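Local structure of putative Chlorite dismutase TA0507 (Thermoplasma acidophilum, 3DTZ) at residues Ala38-Asp41 and Ala42-Arg45; Ala204-Ser207 and Arg208-Lys212; Ser46-Arg49 and Met50-Ile54. The protein is of unknown function but belongs to the chlorite dismutase family, and so probably binds heme and may act as an oxidoreductase. All coordinates share one frame; numbering follows the deposited sequence.

Contact 1: Ala38-Asp41 and Ala42-Arg45; sequences AYSD and ADTR
S40 and D43 form a capping box at the start of helix 41-60. S40 is the N-cap residue. Its OG accepts a hydrogen bond from D43 N at 3.1 Å. In return, S40 N donates to D43 OD2, also at 3.1 Å. This N-H comes in from above the carboxylate plane, 49° out of it, and the bond itself is fairly straight. The torsions explain the exchange. S40 OG sits between its own backbone N and carbonyl carbon, which aims it at the first turn. D43 CG lies anti to its carbonyl carbon and beside its backbone N (chi1 -70°), which brings OD2 to S40 N. The helix start would probably favour the charged form of this acid.

S40 O is gripped twice by T44. T44 N reaches S40 O at 3.0 Å and T44 OG1 reaches the same S40 O at 3.3 Å, from opposite faces of the carbonyl plane. R45 N then bonds to D41 O at 2.9 Å and continues the helical pattern. The R45 chain bends back, and one face of its guanidinium lies over D41 O.

Y39 adds an apolar touch before the cap. Its CD2 meets D43 CB at 3.3 Å, and ring and carboxylate planes stand 81° apart. Y39 also packs on I105 and L244, and T44 touches L244 too, so this side of the cap faces the C-terminus. An alanine in place of D43 would keep the CB contact but is likely to leave S40 N without its carboxylate mate, so the residues before the helix would be held less firmly.

Reciprocal bonds between the N-cap residue and the third residue after it are the signature of the capping box at a helix N-terminus.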
loop_
_atom_site.group_PDB
_atom_site.type_symbol
_atom_site.label_atom_id
_atom_site.label_comp_id
_atom_site.label_asym_id
_atom_site.label_seq_id
_atom_site.Cartn_x
_atom_site.Cartn_y
_atom_site.Cartn_z
ATOM N N ALA D 38 -23.465 -2.415 14.353
ATOM C CA ALA D 38 -23.814 -3.416 15.357
ATOM C C ALA D 38 -24.737 -4.432 14.702
ATOM O O ALA D 38 -25.642 -4.055 13.970
ATOM C CB ALA D 38 -24.474 -2.780 16.579
ATOM N N TYR D 39 -24.488 -5.713 14.947
ATOM C CA TYR D 39 -25.321 -6.787 14.404
ATOM C C TYR D 39 -26.427 -7.235 15.354
ATOM O O TYR D 39 -26.153 -7.671 16.477
ATOM C CB TYR D 39 -24.466 -7.998 14.049
ATOM C CG TYR D 39 -23.805 -7.941 12.688
ATOM C CD1 TYR D 39 -22.715 -7.104 12.452
ATOM C CD2 TYR D 39 -24.250 -8.760 11.649
ATOM C CE1 TYR D 39 -22.091 -7.070 11.193
ATOM C CE2 TYR D 39 -23.643 -8.738 10.393
ATOM C CZ TYR D 39 -22.567 -7.890 10.172
ATOM O OH TYR D 39 -21.963 -7.884 8.928
ATOM N N SER D 40 -27.668 -7.145 14.890
ATOM C CA SER D 40 -28.829 -7.640 15.644
ATOM C C SER D 40 -28.939 -9.166 15.523
ATOM O O SER D 40 -28.205 -9.784 14.753
ATOM C CB SER D 40 -30.102 -6.985 15.121
ATOM O OG SER D 40 -30.409 -7.437 13.808
ATOM N N ASP D 41 -29.851 -9.773 16.282
ATOM C CA ASP D 41 -30.134 -11.204 16.125
ATOM C C ASP D 41 -30.618 -11.527 14.720
ATOM O O ASP D 41 -30.247 -12.559 14.153
ATOM C CB ASP D 41 -31.137 -11.693 17.170
ATOM C CG ASP D 41 -30.464 -12.394 18.336
ATOM O OD1 ASP D 41 -29.428 -13.064 18.116
ATOM O OD2 ASP D 41 -30.980 -12.291 19.474
ATOM N N ALA D 42 -31.426 -10.625 14.168
ATOM C CA ALA D 42 -31.878 -10.682 12.779
ATOM C C ALA D 42 -30.704 -10.695 11.776
ATOM O O ALA D 42 -30.750 -11.417 10.773
ATOM C CB ALA D 42 -32.814 -9.516 12.490
ATOM N N ASP D 43 -29.667 -9.900 12.057
ATOM C CA ASP D 43 -28.443 -9.878 11.241
ATOM C C ASP D 43 -27.692 -11.189 11.333
ATOM O O ASP D 43 -27.169 -11.680 10.334
ATOM C CB ASP D 43 -27.509 -8.743 11.665
ATOM C CG ASP D 43 -28.049 -7.367 11.315
ATOM O OD1 ASP D 43 -28.975 -7.268 10.476
ATOM O OD2 ASP D 43 -27.539 -6.376 11.886
ATOM N N THR D 44 -27.622 -11.752 12.538
ATOM C CA THR D 44 -27.014 -13.062 12.725
ATOM C C THR D 44 -27.740 -14.149 11.907
ATOM O O THR D 44 -27.099 -14.932 11.196
ATOM C CB THR D 44 -26.956 -13.444 14.223
ATOM O OG1 THR D 44 -26.279 -12.404 14.946
ATOM C CG2 THR D 44 -26.214 -14.749 14.410
ATOM N N ARG D 45 -29.071 -14.191 12.018
ATOM C CA ARG D 45 -29.894 -15.164 11.288
ATOM C C ARG D 45 -29.769 -15.002 9.767
ATOM O O ARG D 45 -29.663 -16.001 9.029
ATOM C CB ARG D 45 -31.362 -15.083 11.728
ATOM C CG ARG D 45 -31.644 -15.797 13.040
ATOM C CD ARG D 45 -33.152 -15.880 13.325
ATOM N NE ARG D 45 -33.733 -14.545 13.411
ATOM C CZ ARG D 45 -33.894 -13.849 14.537
ATOM N NH1 ARG D 45 -33.533 -14.351 15.722
ATOM N NH2 ARG D 45 -34.424 -12.633 14.470
#

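Contact 2: Ala204-Ser207 and Arg208-Lys212; sequences AAWS and RVTEK
The W206 indole carries T210 OG1 on one face, 3.3 Å above the ring plane and shifted toward the rim. The R208 guanidinium carries A204 O and A205 CA on one face. Two of its nitrogens meet acids: NE makes a salt bridge with D175, and NH1 makes one with E23 of the second subunit. R208 reaches back to the preceding turn of helix 203-213, while the W206 ring is met by T210 from the following turn.

R208 gets there because its chain bends at chi3 (-62°). R208 NH1 comes to 3.6 Å from A204 CB, and R208 NH2 to 3.7 Å from A205 CB. The small alanines leave the arginine room to lie against the helix.

With W206 CG anti to its backbone N (chi1 160°), the ring stands where T210 OG1 can lie over its face. The indole NE1 donates to G188 O of the second subunit, and S207 OG bonds to F187 O of that subunit. The ring also meets Y198. This part of the helix is therefore a subunit interface, and its polar ends are satisfied largely by the neighbour.

T210 N bonds to W206 O at 3.0 Å. The side-chain T210 OG1 also lies 3.1 Å from W206 O.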
loop_
_atom_site.group_PDB
_atom_site.type_symbol
_atom_site.label_atom_id
_atom_site.label_comp_id
_atom_site.label_asym_id
_atom_site.label_seq_id
_atom_site.Cartn_x
_atom_site.Cartn_y
_atom_site.Cartn_z
ATOM N N ALA D 204 1.321 -25.982 14.445
ATOM C CA ALA D 204 2.727 -25.943 14.898
ATOM C C ALA D 204 3.624 -26.899 14.099
ATOM O O ALA D 204 4.731 -26.529 13.695
ATOM C CB ALA D 204 2.820 -26.240 16.414
ATOM N N ALA D 205 3.124 -28.109 13.850
ATOM C CA ALA D 205 3.848 -29.110 13.059
ATOM C C ALA D 205 4.121 -28.607 11.639
ATOM O O ALA D 205 5.230 -28.755 11.126
ATOM C CB ALA D 205 3.073 -30.418 13.024
ATOM N N TRP D 206 3.115 -27.988 11.018
ATOM C CA TRP D 206 3.272 -27.423 9.687
ATOM C C TRP D 206 4.341 -26.325 9.706
ATOM O O TRP D 206 5.186 -26.271 8.813
ATOM C CB TRP D 206 1.946 -26.880 9.163
ATOM C CG TRP D 206 2.108 -25.873 8.052
ATOM C CD1 TRP D 206 1.876 -24.516 8.131
ATOM C CD2 TRP D 206 2.538 -26.121 6.707
ATOM N NE1 TRP D 206 2.136 -23.916 6.926
ATOM C CE2 TRP D 206 2.553 -24.867 6.034
ATOM C CE3 TRP D 206 2.920 -27.265 6.011
ATOM C CZ2 TRP D 206 2.935 -24.735 4.696
ATOM C CZ3 TRP D 206 3.288 -27.139 4.671
ATOM C CH2 TRP D 206 3.289 -25.880 4.028
ATOM N N SER D 207 4.299 -25.466 10.726
ATOM C CA SER D 207 5.275 -24.370 10.841
ATOM C C SER D 207 6.694 -24.940 10.954
ATOM O O SER D 207 7.648 -24.406 10.359
ATOM C CB SER D 207 4.957 -23.463 12.044
ATOM O OG SER D 207 5.825 -22.334 12.065
ATOM N N ARG D 208 6.829 -26.027 11.705
ATOM C CA ARG D 208 8.146 -26.673 11.875
ATOM C C ARG D 208 8.678 -27.254 10.575
ATOM O O ARG D 208 9.871 -27.102 10.264
ATOM C CB ARG D 208 8.128 -27.725 12.976
ATOM C CG ARG D 208 8.010 -27.118 14.357
ATOM C CD ARG D 208 8.265 -28.165 15.425
ATOM N NE ARG D 208 7.300 -29.255 15.390
ATOM C CZ ARG D 208 6.151 -29.244 16.058
ATOM N NH1 ARG D 208 5.829 -28.190 16.812
ATOM N NH2 ARG D 208 5.334 -30.281 15.973
ATOM N N VAL D 209 7.796 -27.898 9.815
ATOM C CA VAL D 209 8.164 -28.402 8.482
ATOM C C VAL D 209 8.647 -27.249 7.609
ATOM O O VAL D 209 9.686 -27.341 6.960
ATOM C CB VAL D 209 6.987 -29.091 7.730
ATOM C CG1 VAL D 209 7.449 -29.441 6.311
ATOM C CG2 VAL D 209 6.499 -30.339 8.458
ATOM N N THR D 210 7.868 -26.161 7.576
ATOM C CA THR D 210 8.237 -24.995 6.778
ATOM C C THR D 210 9.587 -24.448 7.239
ATOM O O THR D 210 10.435 -24.085 6.426
ATOM C CB THR D 210 7.126 -23.903 6.825
ATOM O OG1 THR D 210 5.900 -24.495 6.420
ATOM C CG2 THR D 210 7.421 -22.779 5.863
ATOM N N GLU D 211 9.795 -24.393 8.549
ATOM C CA GLU D 211 11.059 -23.866 9.081
ATOM C C GLU D 211 12.242 -24.723 8.604
ATOM O O GLU D 211 13.285 -24.199 8.205
ATOM C CB GLU D 211 11.010 -23.850 10.599
ATOM C CG GLU D 211 12.242 -23.194 11.245
ATOM C CD GLU D 211 12.212 -23.301 12.753
ATOM O OE1 GLU D 211 11.176 -23.723 13.311
ATOM O OE2 GLU D 211 13.233 -22.969 13.383
ATOM N N LYS D 212 12.063 -26.041 8.636
ATOM C CA LYS D 212 13.108 -26.942 8.141
ATOM C C LYS D 212 13.387 -26.715 6.645
ATOM O O LYS D 212 14.536 -26.706 6.211
ATOM C CB LYS D 212 12.738 -28.387 8.402
ATOM C CG LYS D 212 13.834 -29.388 8.000
ATOM C CD LYS D 212 15.143 -29.141 8.776
ATOM C CE LYS D 212 16.159 -30.246 8.524
ATOM N NZ LYS D 212 16.250 -30.521 7.067
#

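Contact 3: Ser46-Arg49 and Met50-Ile54; sequences SLDR and MMRSI
D48 and R52 form a salt bridge one helical turn apart on helix 41-60. Both R52 NE and R52 NH2 donate to the single oxygen D48 OD2. R52 NH2 is 2.8 Å and R52 NE 3.0 Å from D48 OD2. The two nitrogens approach from the same face of the carboxylate, while OD2 lies close to the guanidinium plane. The two planes are 39° apart, so the groups are not coplanar. D48 CG is anti to its backbone N (chi1 174°), and the R52 chain bends at chi3 (-77°) to bring its NE side round. Pairing the charges probably steadies both groups.

R49 packs beside this bridge. Its CG touches R52 NH2 at 3.3 Å, and R49 CA lies over one face of the R52 guanidinium. The R49 guanidinium itself turns back, one face over S46 CA. The two guanidinium planes are nearly perpendicular, and their charged atoms are not in contact.

The apolar contacts centre on L47. Its CD1 meets the CE of M51 at 3.7 Å and the CE of M50 at 3.9 Å. Both are selenomethionines. L47 also touches A240, I105 and L244. M50 packs on S101 and I105, while M51 reaches M102 and I239. Helices 88-102 and 236-243 thus flank this face.

The backbone bonds run from each N-H to the carbonyl four residues earlier. M50 N meets S46 O, M51 N meets L47 O, and R52 N meets D48 O at 3.0 Å. S53 N closes the series on R49 O.

Apolar residues packed against neighbouring helices and a charged pair four residues apart on a more exposed side are the pattern of an amphipathic surface helix.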
loop_
_atom_site.group_PDB
_atom_site.type_symbol
_atom_site.label_atom_id
_atom_site.label_comp_id
_atom_site.label_asym_id
_atom_site.label_seq_id
_atom_site.Cartn_x
_atom_site.Cartn_y
_atom_site.Cartn_z
ATOM N N SER D 46 -29.753 -13.742 9.325
ATOM C CA SER D 46 -29.553 -13.401 7.919
ATOM C C SER D 46 -28.194 -13.914 7.422
ATOM O O SER D 46 -28.100 -14.490 6.337
ATOM C CB SER D 46 -29.648 -11.889 7.722
ATOM O OG SER D 46 -29.573 -11.559 6.342
ATOM N N LEU D 47 -27.144 -13.709 8.213
ATOM C CA LEU D 47 -25.825 -14.217 7.825
ATOM C C LEU D 47 -25.844 -15.747 7.708
ATOM O O LEU D 47 -25.263 -16.323 6.783
ATOM C CB LEU D 47 -24.728 -13.760 8.817
ATOM C CG LEU D 47 -23.333 -14.358 8.594
ATOM C CD1 LEU D 47 -22.846 -14.020 7.171
ATOM C CD2 LEU D 47 -22.317 -13.903 9.668
ATOM N N ASP D 48 -26.511 -16.403 8.663
ATOM C CA ASP D 48 -26.561 -17.855 8.698
ATOM C C ASP D 48 -27.265 -18.390 7.452
ATOM O O ASP D 48 -26.790 -19.338 6.799
ATOM C CB ASP D 48 -27.284 -18.300 9.976
ATOM C CG ASP D 48 -27.519 -19.789 10.034
ATOM O OD1 ASP D 48 -26.540 -20.569 10.099
ATOM O OD2 ASP D 48 -28.706 -20.170 10.049
ATOM N N ARG D 49 -28.391 -17.768 7.118
ATOM C CA ARG D 49 -29.155 -18.199 5.954
ATOM C C ARG D 49 -28.315 -17.985 4.690
ATOM O O ARG D 49 -28.309 -18.816 3.770
ATOM C CB ARG D 49 -30.498 -17.458 5.869
ATOM C CG ARG D 49 -31.487 -17.820 6.939
ATOM C CD ARG D 49 -32.890 -17.222 6.618
ATOM N NE ARG D 49 -32.830 -15.763 6.493
ATOM C CZ ARG D 49 -33.105 -14.902 7.474
ATOM N NH1 ARG D 49 -33.479 -15.333 8.679
ATOM N NH2 ARG D 49 -33.010 -13.593 7.248
HETATM N N MSE D 50 -27.581 -16.884 4.647
HETATM C CA MSE D 50 -26.759 -16.623 3.472
HETATM C C MSE D 50 -25.601 -17.622 3.268
HETATM O O MSE D 50 -25.325 -18.033 2.148
HETATM C CB MSE D 50 -26.241 -15.193 3.499
HETATM C CG MSE D 50 -25.432 -14.865 2.260
HETATM SE SE MSE D 50 -23.589 -14.794 2.712
HETATM C CE MSE D 50 -23.739 -13.099 3.445
HETATM N N MSE D 51 -24.903 -17.978 4.335
HETATM C CA MSE D 51 -23.812 -18.968 4.257
HETATM C C MSE D 51 -24.323 -20.366 3.906
HETATM O O MSE D 51 -23.719 -21.075 3.092
HETATM C CB MSE D 51 -23.062 -19.028 5.570
HETATM C CG MSE D 51 -22.339 -17.759 5.919
HETATM SE SE MSE D 51 -20.723 -17.638 4.781
HETATM C CE MSE D 51 -20.129 -15.960 5.469
ATOM N N ARG D 52 -25.442 -20.756 4.508
ATOM C CA ARG D 52 -26.071 -22.025 4.139
ATOM C C ARG D 52 -26.419 -22.026 2.642
ATOM O O ARG D 52 -26.184 -23.004 1.958
ATOM C CB ARG D 52 -27.282 -22.305 5.028
ATOM C CG ARG D 52 -26.878 -22.802 6.415
ATOM C CD ARG D 52 -28.081 -23.266 7.265
ATOM N NE ARG D 52 -28.826 -22.122 7.802
ATOM C CZ ARG D 52 -30.102 -21.840 7.553
ATOM N NH1 ARG D 52 -30.856 -22.623 6.777
ATOM N NH2 ARG D 52 -30.643 -20.766 8.111
ATOM N N SER D 53 -26.967 -20.925 2.142
ATOM C CA SER D 53 -27.307 -20.827 0.729
ATOM C C SER D 53 -26.093 -20.917 -0.214
ATOM O O SER D 53 -26.163 -21.587 -1.250
ATOM C CB SER D 53 -28.136 -19.582 0.442
ATOM O OG SER D 53 -28.531 -19.580 -0.925
ATOM N N ILE D 54 -24.989 -20.255 0.137
ATOM C CA ILE D 54 -23.741 -20.392 -0.622
ATOM C C ILE D 54 -23.331 -21.862 -0.694
ATOM O O ILE D 54 -23.059 -22.385 -1.769
ATOM C CB ILE D 54 -22.594 -19.517 -0.011
ATOM C CG1 ILE D 54 -22.956 -18.042 -0.141
ATOM C CG2 ILE D 54 -21.257 -19.818 -0.705
ATOM C CD1 ILE D 54 -21.913 -17.071 0.412
#

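Contacts 1 and 3 follow one another on helix 41-60, with centres about 12 Å apart. Contact 1 starts the helix, and contact 3 continues it against helices 88-102 and 236-243. Contact 2 comes much later, on helix 203-213. Its centre is about 39 Å from that of contact 1 and about 35 Å from that of contact 3. Contacts 2 and 3 lie on opposite sides of the chain's centre, in a chain built round an antiparallel sheet. The two helices serve different neighbours. No other chain of the assembly touches contact 3, whereas contact 2 meets a second subunit of the five-chain assembly.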